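Local coordinates for penicillin-binding protein 2B (Streptococcus pneumoniae, PDB 2WAD), which acts as a peptidoglycan transpeptidase that cross-links the peptides of adjacent glycan strands in the cell wall and is a target of beta-lactam antibiotics, at residues A[400-405]-A[449-454]; A[109-114]-A[173-178]; A[284-289]-A[295-300]. All blocks are in the same frame, centred on the assembly; numbering follows the deposited sequence.

Interaction 1: A[400-405]-A[449-454]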
loop_
_atom_site.group_PDB
_atom_site.type_symbol
_atom_site.label_atom_id
_atom_site.label_comp_id
_atom_site.label_asym_id
_atom_site.label_seq_id
_atom_site.Cartn_x
_atom_site.Cartn_y
_atom_site.Cartn_z
ATOM N N GLY A 400 30.301 -16.324 13.585
ATOM C CA GLY A 400 31.397 -16.815 14.419
ATOM C C GLY A 400 32.292 -15.749 15.033
ATOM O O GLY A 400 33.403 -16.039 15.473
ATOM N N VAL A 401 31.815 -14.513 15.096
ATOM C CA VAL A 401 32.614 -13.432 15.653
ATOM C C VAL A 401 32.441 -13.312 17.168
ATOM O O VAL A 401 33.379 -12.975 17.883
ATOM C CB VAL A 401 32.254 -12.098 14.972
ATOM C CG1 VAL A 401 33.133 -10.970 15.502
ATOM C CG2 VAL A 401 32.429 -12.254 13.462
ATOM N N LEU A 402 31.244 -13.595 17.661
ATOM C CA LEU A 402 30.890 -13.309 19.041
ATOM C C LEU A 402 30.353 -14.589 19.640
ATOM O O LEU A 402 29.643 -15.331 18.970
ATOM C CB LEU A 402 29.763 -12.271 19.112
ATOM C CG LEU A 402 30.108 -10.822 18.781
ATOM C CD1 LEU A 402 28.818 -10.029 18.898
ATOM C CD2 LEU A 402 31.142 -10.311 19.776
ATOM N N SER A 403 30.660 -14.824 20.911
ATOM C CA SER A 403 30.116 -15.990 21.590
ATOM C C SER A 403 29.268 -15.640 22.808
ATOM O O SER A 403 29.781 -15.163 23.820
ATOM C CB SER A 403 31.241 -16.964 21.959
ATOM O OG SER A 403 30.645 -18.145 22.489
ATOM N N GLY A 404 27.962 -15.881 22.736
ATOM C CA GLY A 404 27.098 -15.485 23.847
ATOM C C GLY A 404 27.265 -14.014 24.201
ATOM O O GLY A 404 27.468 -13.169 23.330
ATOM N N ASN A 405 27.151 -13.707 25.488
ATOM C CA ASN A 405 27.112 -12.342 25.984
ATOM C C ASN A 405 28.529 -11.858 26.216
ATOM O O ASN A 405 28.885 -11.472 27.339
ATOM C CB ASN A 405 26.286 -12.257 27.271
ATOM C CG ASN A 405 26.070 -10.819 27.746
ATOM O OD1 ASN A 405 26.155 -9.863 26.966
ATOM N ND2 ASN A 405 25.776 -10.663 29.032
ATOM N N VAL A 449 31.096 -1.879 15.901
ATOM C CA VAL A 449 32.165 -1.648 14.948
ATOM C C VAL A 449 33.234 -2.756 15.042
ATOM O O VAL A 449 33.706 -3.266 14.026
ATOM C CB VAL A 449 32.784 -0.245 15.127
ATOM C CG1 VAL A 449 34.049 -0.126 14.305
ATOM C CG2 VAL A 449 31.804 0.830 14.657
ATOM N N GLN A 450 33.605 -3.147 16.253
ATOM C CA GLN A 450 34.466 -4.311 16.454
ATOM C C GLN A 450 33.815 -5.600 15.958
ATOM O O GLN A 450 34.454 -6.387 15.292
ATOM C CB GLN A 450 34.884 -4.437 17.927
ATOM C CG GLN A 450 35.946 -3.433 18.339
ATOM C CD GLN A 450 36.290 -3.489 19.824
ATOM O OE1 GLN A 450 37.364 -3.966 20.197
ATOM N NE2 GLN A 450 35.402 -2.967 20.677
ATOM N N THR A 451 32.531 -5.803 16.233
ATOM C CA THR A 451 31.800 -6.915 15.640
ATOM C C THR A 451 31.851 -6.946 14.120
ATOM O O THR A 451 32.163 -8.001 13.563
ATOM C CB THR A 451 30.324 -6.964 16.077
ATOM O OG1 THR A 451 30.246 -7.113 17.497
ATOM C CG2 THR A 451 29.611 -8.138 15.427
ATOM N N ALA A 452 31.535 -5.828 13.456
ATOM C CA ALA A 452 31.624 -5.769 11.986
ATOM C C ALA A 452 33.032 -6.062 11.446
ATOM O O ALA A 452 33.194 -6.823 10.494
ATOM C CB ALA A 452 31.145 -4.408 11.437
ATOM N N LEU A 453 34.057 -5.422 11.994
ATOM C CA LEU A 453 35.418 -5.752 11.562
ATOM C C LEU A 453 35.634 -7.275 11.624
ATOM O O LEU A 453 36.285 -7.852 10.766
ATOM C CB LEU A 453 36.449 -5.015 12.421
ATOM C CG LEU A 453 37.919 -5.201 12.032
ATOM C CD1 LEU A 453 38.215 -4.486 10.725
ATOM C CD2 LEU A 453 38.842 -4.712 13.129
ATOM N N GLY A 454 35.046 -7.929 12.626
ATOM C CA GLY A 454 35.183 -9.365 12.806
ATOM C C GLY A 454 34.459 -10.201 11.760
ATOM O O GLY A 454 34.853 -11.329 11.472
#

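Interaction 2: A[109-114]-A[173-178]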
loop_
_atom_site.group_PDB
_atom_site.type_symbol
_atom_site.label_atom_id
_atom_site.label_comp_id
_atom_site.label_asym_id
_atom_site.label_seq_id
_atom_site.Cartn_x
_atom_site.Cartn_y
_atom_site.Cartn_z
ATOM N N PRO A 109 -18.099 17.090 -26.349
ATOM C CA PRO A 109 -17.949 15.987 -27.291
ATOM C C PRO A 109 -16.510 15.810 -27.783
ATOM O O PRO A 109 -16.067 16.581 -28.642
ATOM C CB PRO A 109 -18.838 16.426 -28.460
ATOM C CG PRO A 109 -19.013 17.935 -28.297
ATOM C CD PRO A 109 -18.276 18.368 -27.056
ATOM N N ASN A 110 -15.810 14.798 -27.266
ATOM C CA ASN A 110 -14.422 14.512 -27.646
ATOM C C ASN A 110 -14.225 13.244 -28.479
ATOM O O ASN A 110 -13.898 12.191 -27.933
ATOM C CB ASN A 110 -13.542 14.392 -26.397
ATOM C CG ASN A 110 -13.236 15.735 -25.755
ATOM O OD1 ASN A 110 -13.320 15.876 -24.532
ATOM N ND2 ASN A 110 -12.878 16.727 -26.571
ATOM N N LEU A 111 -14.368 13.350 -29.794
ATOM C CA LEU A 111 -14.360 12.182 -30.672
ATOM C C LEU A 111 -12.981 11.726 -31.137
ATOM O O LEU A 111 -12.223 12.532 -31.685
ATOM C CB LEU A 111 -15.202 12.486 -31.910
ATOM C CG LEU A 111 -16.606 12.987 -31.575
ATOM C CD1 LEU A 111 -17.256 13.619 -32.795
ATOM C CD2 LEU A 111 -17.433 11.836 -31.019
ATOM N N THR A 112 -12.686 10.436 -30.955
ATOM C CA THR A 112 -11.480 9.799 -31.504
ATOM C C THR A 112 -11.652 9.462 -32.988
ATOM O O THR A 112 -12.762 9.209 -33.451
ATOM C CB THR A 112 -11.082 8.510 -30.742
ATOM O OG1 THR A 112 -11.731 7.366 -31.315
ATOM C CG2 THR A 112 -11.434 8.610 -29.273
ATOM N N GLU A 113 -10.558 9.448 -33.744
ATOM C CA GLU A 113 -10.683 9.336 -35.192
ATOM C C GLU A 113 -11.250 7.994 -35.641
ATOM O O GLU A 113 -11.865 7.908 -36.702
ATOM C CB GLU A 113 -9.369 9.657 -35.910
ATOM C CG GLU A 113 -8.839 11.062 -35.643
ATOM C CD GLU A 113 -7.852 11.089 -34.479
ATOM O OE1 GLU A 113 -7.771 10.086 -33.730
ATOM O OE2 GLU A 113 -7.152 12.116 -34.318
ATOM N N ARG A 114 -11.044 6.954 -34.833
ATOM C CA ARG A 114 -11.665 5.658 -35.089
ATOM C C ARG A 114 -13.187 5.762 -34.912
ATOM O O ARG A 114 -13.955 5.218 -35.710
ATOM C CB ARG A 114 -11.045 4.570 -34.213
ATOM C CG ARG A 114 -11.810 3.251 -34.133
ATOM C CD ARG A 114 -11.838 2.466 -35.449
ATOM N NE ARG A 114 -12.680 1.272 -35.330
ATOM C CZ ARG A 114 -12.314 0.026 -35.625
ATOM N NH1 ARG A 114 -11.102 -0.233 -36.104
ATOM N NH2 ARG A 114 -13.177 -0.970 -35.456
ATOM N N LYS A 173 -22.654 15.550 -31.851
ATOM C CA LYS A 173 -23.338 15.063 -30.661
ATOM C C LYS A 173 -24.012 13.733 -30.944
ATOM O O LYS A 173 -24.015 12.845 -30.092
ATOM C CB LYS A 173 -24.387 16.065 -30.190
ATOM C CG LYS A 173 -23.823 17.405 -29.733
ATOM C CD LYS A 173 -24.963 18.318 -29.298
ATOM C CE LYS A 173 -24.450 19.496 -28.495
ATOM N NZ LYS A 173 -25.601 20.302 -28.016
ATOM N N GLU A 174 -24.568 13.584 -32.142
ATOM C CA GLU A 174 -25.110 12.287 -32.489
ATOM C C GLU A 174 -23.970 11.297 -32.710
ATOM O O GLU A 174 -24.057 10.136 -32.295
ATOM C CB GLU A 174 -26.128 12.352 -33.629
ATOM C CG GLU A 174 -25.564 12.484 -35.019
ATOM C CD GLU A 174 -26.659 12.572 -36.067
ATOM O OE1 GLU A 174 -27.804 12.966 -35.739
ATOM O OE2 GLU A 174 -26.366 12.244 -37.232
ATOM N N ILE A 175 -22.871 11.773 -33.290
ATOM C CA ILE A 175 -21.707 10.905 -33.457
ATOM C C ILE A 175 -21.217 10.393 -32.117
ATOM O O ILE A 175 -20.870 9.219 -31.965
ATOM C CB ILE A 175 -20.553 11.581 -34.206
ATOM C CG1 ILE A 175 -21.021 12.020 -35.593
ATOM C CG2 ILE A 175 -19.388 10.603 -34.332
ATOM C CD1 ILE A 175 -19.907 12.610 -36.434
ATOM N N TYR A 176 -21.212 11.276 -31.129
ATOM C CA TYR A 176 -20.874 10.873 -29.767
ATOM C C TYR A 176 -21.781 9.778 -29.205
ATOM O O TYR A 176 -21.307 8.796 -28.644
ATOM C CB TYR A 176 -20.868 12.093 -28.842
ATOM C CG TYR A 176 -20.529 11.749 -27.408
ATOM C CD1 TYR A 176 -19.241 11.368 -27.050
ATOM C CD2 TYR A 176 -21.502 11.792 -26.422
ATOM C CE1 TYR A 176 -18.928 11.056 -25.731
ATOM C CE2 TYR A 176 -21.216 11.476 -25.116
ATOM C CZ TYR A 176 -19.929 11.116 -24.773
ATOM O OH TYR A 176 -19.667 10.807 -23.463
ATOM N N LEU A 177 -23.088 9.968 -29.335
ATOM C CA LEU A 177 -24.089 9.005 -28.885
ATOM C C LEU A 177 -23.977 7.641 -29.569
ATOM O O LEU A 177 -23.912 6.617 -28.881
ATOM C CB LEU A 177 -25.504 9.579 -29.028
ATOM C CG LEU A 177 -25.854 10.597 -27.928
ATOM C CD1 LEU A 177 -27.153 11.334 -28.216
ATOM C CD2 LEU A 177 -25.849 10.041 -26.495
ATOM N N PHE A 178 -23.957 7.633 -30.902
ATOM C CA PHE A 178 -23.612 6.442 -31.686
ATOM C C PHE A 178 -22.416 5.654 -31.117
ATOM O O PHE A 178 -22.533 4.454 -30.843
ATOM C CB PHE A 178 -23.331 6.872 -33.118
ATOM C CG PHE A 178 -22.942 5.748 -34.028
ATOM C CD1 PHE A 178 -23.885 5.164 -34.852
ATOM C CD2 PHE A 178 -21.633 5.298 -34.090
ATOM C CE1 PHE A 178 -23.542 4.136 -35.706
ATOM C CE2 PHE A 178 -21.278 4.272 -34.953
ATOM C CZ PHE A 178 -22.243 3.685 -35.760
#

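Interaction 3: A[284-289]-A[295-300]. Unlike the reference sequence in segment 295-300: Glu297 (reference Asp), Asn298 (reference Thr). With ZN (zinc ion), chain D.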
loop_
_atom_site.group_PDB
_atom_site.type_symbol
_atom_site.label_atom_id
_atom_site.label_comp_id
_atom_site.label_asym_id
_atom_site.label_seq_id
_atom_site.Cartn_x
_atom_site.Cartn_y
_atom_site.Cartn_z
ATOM N N GLU A 284 -27.434 -17.440 -21.014
ATOM C CA GLU A 284 -27.305 -17.817 -22.412
ATOM C C GLU A 284 -28.572 -17.434 -23.169
ATOM O O GLU A 284 -29.687 -17.709 -22.721
ATOM C CB GLU A 284 -26.892 -19.282 -22.580
ATOM C CG GLU A 284 -25.422 -19.490 -22.230
ATOM C CD GLU A 284 -24.876 -20.878 -22.521
ATOM O OE1 GLU A 284 -25.563 -21.679 -23.195
ATOM O OE2 GLU A 284 -23.738 -21.155 -22.069
ATOM N N ILE A 285 -28.383 -16.732 -24.284
ATOM C CA ILE A 285 -29.485 -16.291 -25.118
ATOM C C ILE A 285 -29.625 -17.291 -26.270
ATOM O O ILE A 285 -28.664 -17.575 -26.992
ATOM C CB ILE A 285 -29.288 -14.839 -25.620
ATOM C CG1 ILE A 285 -29.462 -13.841 -24.474
ATOM C CG2 ILE A 285 -30.329 -14.474 -26.674
ATOM C CD1 ILE A 285 -28.237 -13.659 -23.647
ATOM N N HIS A 286 -30.824 -17.846 -26.407
ATOM C CA HIS A 286 -31.082 -18.866 -27.418
ATOM C C HIS A 286 -31.693 -18.227 -28.660
ATOM O O HIS A 286 -32.602 -17.405 -28.547
ATOM C CB HIS A 286 -31.968 -19.982 -26.850
ATOM C CG HIS A 286 -31.255 -20.867 -25.873
ATOM N ND1 HIS A 286 -31.241 -20.616 -24.517
ATOM C CD2 HIS A 286 -30.490 -21.969 -26.059
ATOM C CE1 HIS A 286 -30.505 -21.529 -23.908
ATOM N NE2 HIS A 286 -30.040 -22.363 -24.821
ATOM N N LEU A 287 -31.174 -18.599 -29.831
ATOM C CA LEU A 287 -31.543 -17.975 -31.101
ATOM C C LEU A 287 -32.273 -18.975 -31.978
ATOM O O LEU A 287 -32.000 -20.173 -31.875
ATOM C CB LEU A 287 -30.286 -17.478 -31.827
ATOM C CG LEU A 287 -29.297 -16.717 -30.931
ATOM C CD1 LEU A 287 -27.980 -16.389 -31.621
ATOM C CD2 LEU A 287 -29.916 -15.451 -30.357
ATOM N N ASP A 288 -33.187 -18.480 -32.817
ATOM C CA ASP A 288 -33.842 -19.280 -33.844
ATOM C C ASP A 288 -32.900 -19.505 -35.029
ATOM O O ASP A 288 -31.739 -19.120 -34.981
ATOM C CB ASP A 288 -35.224 -18.712 -34.249
ATOM C CG ASP A 288 -35.152 -17.480 -35.156
ATOM O OD1 ASP A 288 -34.037 -16.967 -35.402
ATOM O OD2 ASP A 288 -36.218 -17.007 -35.626
ATOM N N LYS A 289 -33.392 -20.132 -36.090
ATOM C CA LYS A 289 -32.529 -20.513 -37.204
ATOM C C LYS A 289 -31.972 -19.322 -37.979
ATOM O O LYS A 289 -30.989 -19.454 -38.708
ATOM C CB LYS A 289 -33.290 -21.419 -38.165
ATOM C CG LYS A 289 -34.128 -20.651 -39.168
ATOM C CD LYS A 289 -35.306 -21.465 -39.628
ATOM C CE LYS A 289 -36.340 -21.555 -38.527
ATOM N NZ LYS A 289 -37.675 -21.743 -39.150
ATOM N N SER A 295 -35.036 -16.737 -26.526
ATOM C CA SER A 295 -35.029 -17.293 -25.180
ATOM C C SER A 295 -33.864 -16.736 -24.356
ATOM O O SER A 295 -32.784 -16.467 -24.892
ATOM C CB SER A 295 -34.919 -18.819 -25.269
ATOM O OG SER A 295 -35.451 -19.454 -24.121
ATOM N N VAL A 296 -34.095 -16.565 -23.056
ATOM C CA VAL A 296 -33.089 -16.045 -22.134
ATOM C C VAL A 296 -32.893 -17.056 -21.003
ATOM O O VAL A 296 -33.648 -17.066 -20.029
ATOM C CB VAL A 296 -33.524 -14.688 -21.523
ATOM C CG1 VAL A 296 -32.519 -14.211 -20.499
ATOM C CG2 VAL A 296 -33.729 -13.634 -22.600
ATOM N N GLU A 297 -31.890 -17.917 -21.143
ATOM C CA GLU A 297 -31.605 -18.953 -20.151
ATOM C C GLU A 297 -30.421 -18.562 -19.248
ATOM O O GLU A 297 -29.287 -18.408 -19.706
ATOM C CB GLU A 297 -31.360 -20.298 -20.850
ATOM C CG GLU A 297 -30.971 -21.462 -19.937
ATOM C CD GLU A 297 -29.922 -22.403 -20.541
ATOM O OE1 GLU A 297 -29.883 -23.582 -20.128
ATOM O OE2 GLU A 297 -29.124 -21.983 -21.410
ATOM N N ASN A 298 -30.687 -18.385 -17.959
ATOM C CA ASN A 298 -29.631 -18.033 -17.011
ATOM C C ASN A 298 -28.781 -19.239 -16.610
ATOM O O ASN A 298 -29.246 -20.381 -16.626
ATOM C CB ASN A 298 -30.220 -17.355 -15.772
ATOM C CG ASN A 298 -31.274 -18.208 -15.096
ATOM O OD1 ASN A 298 -31.059 -19.395 -14.839
ATOM N ND2 ASN A 298 -32.426 -17.607 -14.812
ATOM N N ILE A 299 -27.525 -18.980 -16.271
ATOM C CA ILE A 299 -26.591 -20.032 -15.895
ATOM C C ILE A 299 -26.044 -19.764 -14.490
ATOM O O ILE A 299 -25.970 -20.666 -13.655
ATOM C CB ILE A 299 -25.465 -20.177 -16.944
ATOM C CG1 ILE A 299 -26.027 -20.777 -18.239
ATOM C CG2 ILE A 299 -24.293 -20.996 -16.400
ATOM C CD1 ILE A 299 -24.963 -21.251 -19.208
ATOM N N GLU A 300 -25.682 -18.518 -14.212
ATOM C CA GLU A 300 -25.309 -18.152 -12.850
ATOM C C GLU A 300 -25.890 -16.804 -12.469
ATOM O O GLU A 300 -25.822 -15.840 -13.232
ATOM C CB GLU A 300 -23.796 -18.125 -12.667
ATOM C CG GLU A 300 -23.132 -19.480 -12.763
ATOM C CD GLU A 300 -21.728 -19.368 -13.321
ATOM O OE1 GLU A 300 -21.101 -18.298 -13.150
ATOM O OE2 GLU A 300 -21.255 -20.346 -13.938
HETATM ZN ZN ZN D . -36.100 -15.622 -36.966
#

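Interaction 1: A[400-405]-A[449-454]
Val401 and Leu402 lay their methyl groups against one side of the helical turns formed by 449-454, and apolar carbon meeting backbone accounts for most of the contact. Val401 presses both branches onto the helix backbone. CG1 stands anti to the backbone N (chi1 -177°) and reaches between two turns, where it lies 3.7 Å from Thr451 O and equally near the CA of Gly454. The other branch goes to the carbonyl of the glycine, with Val401 CG2 3.3 Å from Gly454 O. Gly454 presents bare backbone to the loop, and Val401 CG1 rests directly on its CA. The closest backbone approach of the two segments is here, 5.6 Å from Val401 CA to Gly454 CA.

Leu402 supplies the second patch, this time against a side chain. Its CD1 methyl sits 3.5 Å from Thr451 OG1 and 4.0 Å from Thr451 CG2, with the two side chains crossing at about a right angle.

No hydrogen bond links the two segments. The Thr451 hydroxyl, placed beside its own backbone N (chi1 -60°), is bonded instead to Tyr447 O one turn earlier, so the oxygen on which Leu402 CD1 packs is already satisfied within the helix. Leu402 also touches Ile393 and Trp397 of helix 389-398 and Tyr447 of helix 445-455, and so meets both helices.

The loop is set in place by Gly400, the positive-phi C-prime residue of a Schellman motif that ends helix 389-398, with Val401 N bonded to Gly396 O and Gly400 N to Trp397 O. The arrangement is that of a Schellman-terminated helix whose following apolar residues pack on a neighbouring helix, here within the transpeptidase domain.

Interaction 2: A[109-114]-A[173-178]
Leu111 is the residue of 109-114 that reaches helix 169-182, and its CB already points toward that helix. From CB the chain continues to CG, held beside the backbone N (chi1 -53°), and there forks into two methyls that share the work. CD1 goes to Ile175, lying 4.0 Å from Ile175 CG2 and almost as near Ile175 CB; these two side chains cross at about a right angle. CD2 is about as close to Ile175 CG2, but its main neighbour is the next residue, and Leu111 CD2 approaches the backbone there to 3.8 Å at Tyr176 CA. The same methyl, Leu111 CD2, lies 4.1 Å from Tyr176 CB and at the edge of the ring, near the ring plane.

The contact thus packs the loop leading into helix 113-121 against the middle of helix 169-182, in the helical part of the dimerisation domain. Thr112, directly after the leucine, is the N-cap of helix 113-121. Leu111 also touches Leu116, and Ile175 touches Tyr119, both in the helix that Thr112 caps. The Tyr176 hydroxyl is hydrogen-bonded to Lys241 NZ, while the tyrosine side chain also touches Ile106.

Interaction 3: A[284-289]-A[295-300]
Glu284 and His286 carry the backbone bonding to the opposite strand. Glu297 N gives its hydrogen to Glu284 O at 2.7 Å, and Glu284 N returns a bond to Glu297 O, whose modelled length is too short to be relied on. At the next hydrogen-bonded pair, His286 N bonds Ser295 O at 2.8 Å; the reciprocal bond from Ser295 N to His286 O is weak. Between these two pairs lies the non-hydrogen-bonded pair Ile285 and Val296. Ile285 CA also makes a CA-H...O contact at 3.3 Å with Ser295 O, the carbonyl that accepts from His286 N.

On the face bearing Glu284, His286, Ser295 and Glu297, the CB atoms of His286 and Ser295 touch at 3.5 Å. Glu297 CG, anti to the backbone N (chi1 177°), starts a chain that runs beside Glu284 and points the same way. Glu297 CB lies in the plane of the His286 ring at its edge. His286 ND1 is buried by the contact without a partner in the model.

These strands form the antiparallel beta hairpin 282-287 and 293-298, extended into a three-stranded sheet by strand 51-55, which bonds to Ile285 through Thr52. Where the second strand turns its corner, Ile299 and Glu300 both face Val282 in a classic beta bulge, and Ile299 CD1 comes against the carboxylate of Glu284. Beyond the opposite end, Asp288 OD2 binds a zinc ion at 1.9 Å, together with His290 and Asp292 of the hairpin turn.

In the fold
Interactions 2 and 3 both belong to the dimerisation domain, with centres about 33 Å apart, while interaction 1 lies in the transpeptidase domain on the other side of the chain's centre, its centre more than 70 Å from either. No two of them touch or share an element. Interactions 1 and 2 are partly buried and alike in chemistry: in each, a loop beside a helix end sets one or two branched aliphatic side chains on another helix, without hydrogen bonds between segments. Interaction 3 is a surface contact between neighbouring strands, built on backbone hydrogen bonds with polar and charged side chains on one face, and it alone holds a zinc ligand.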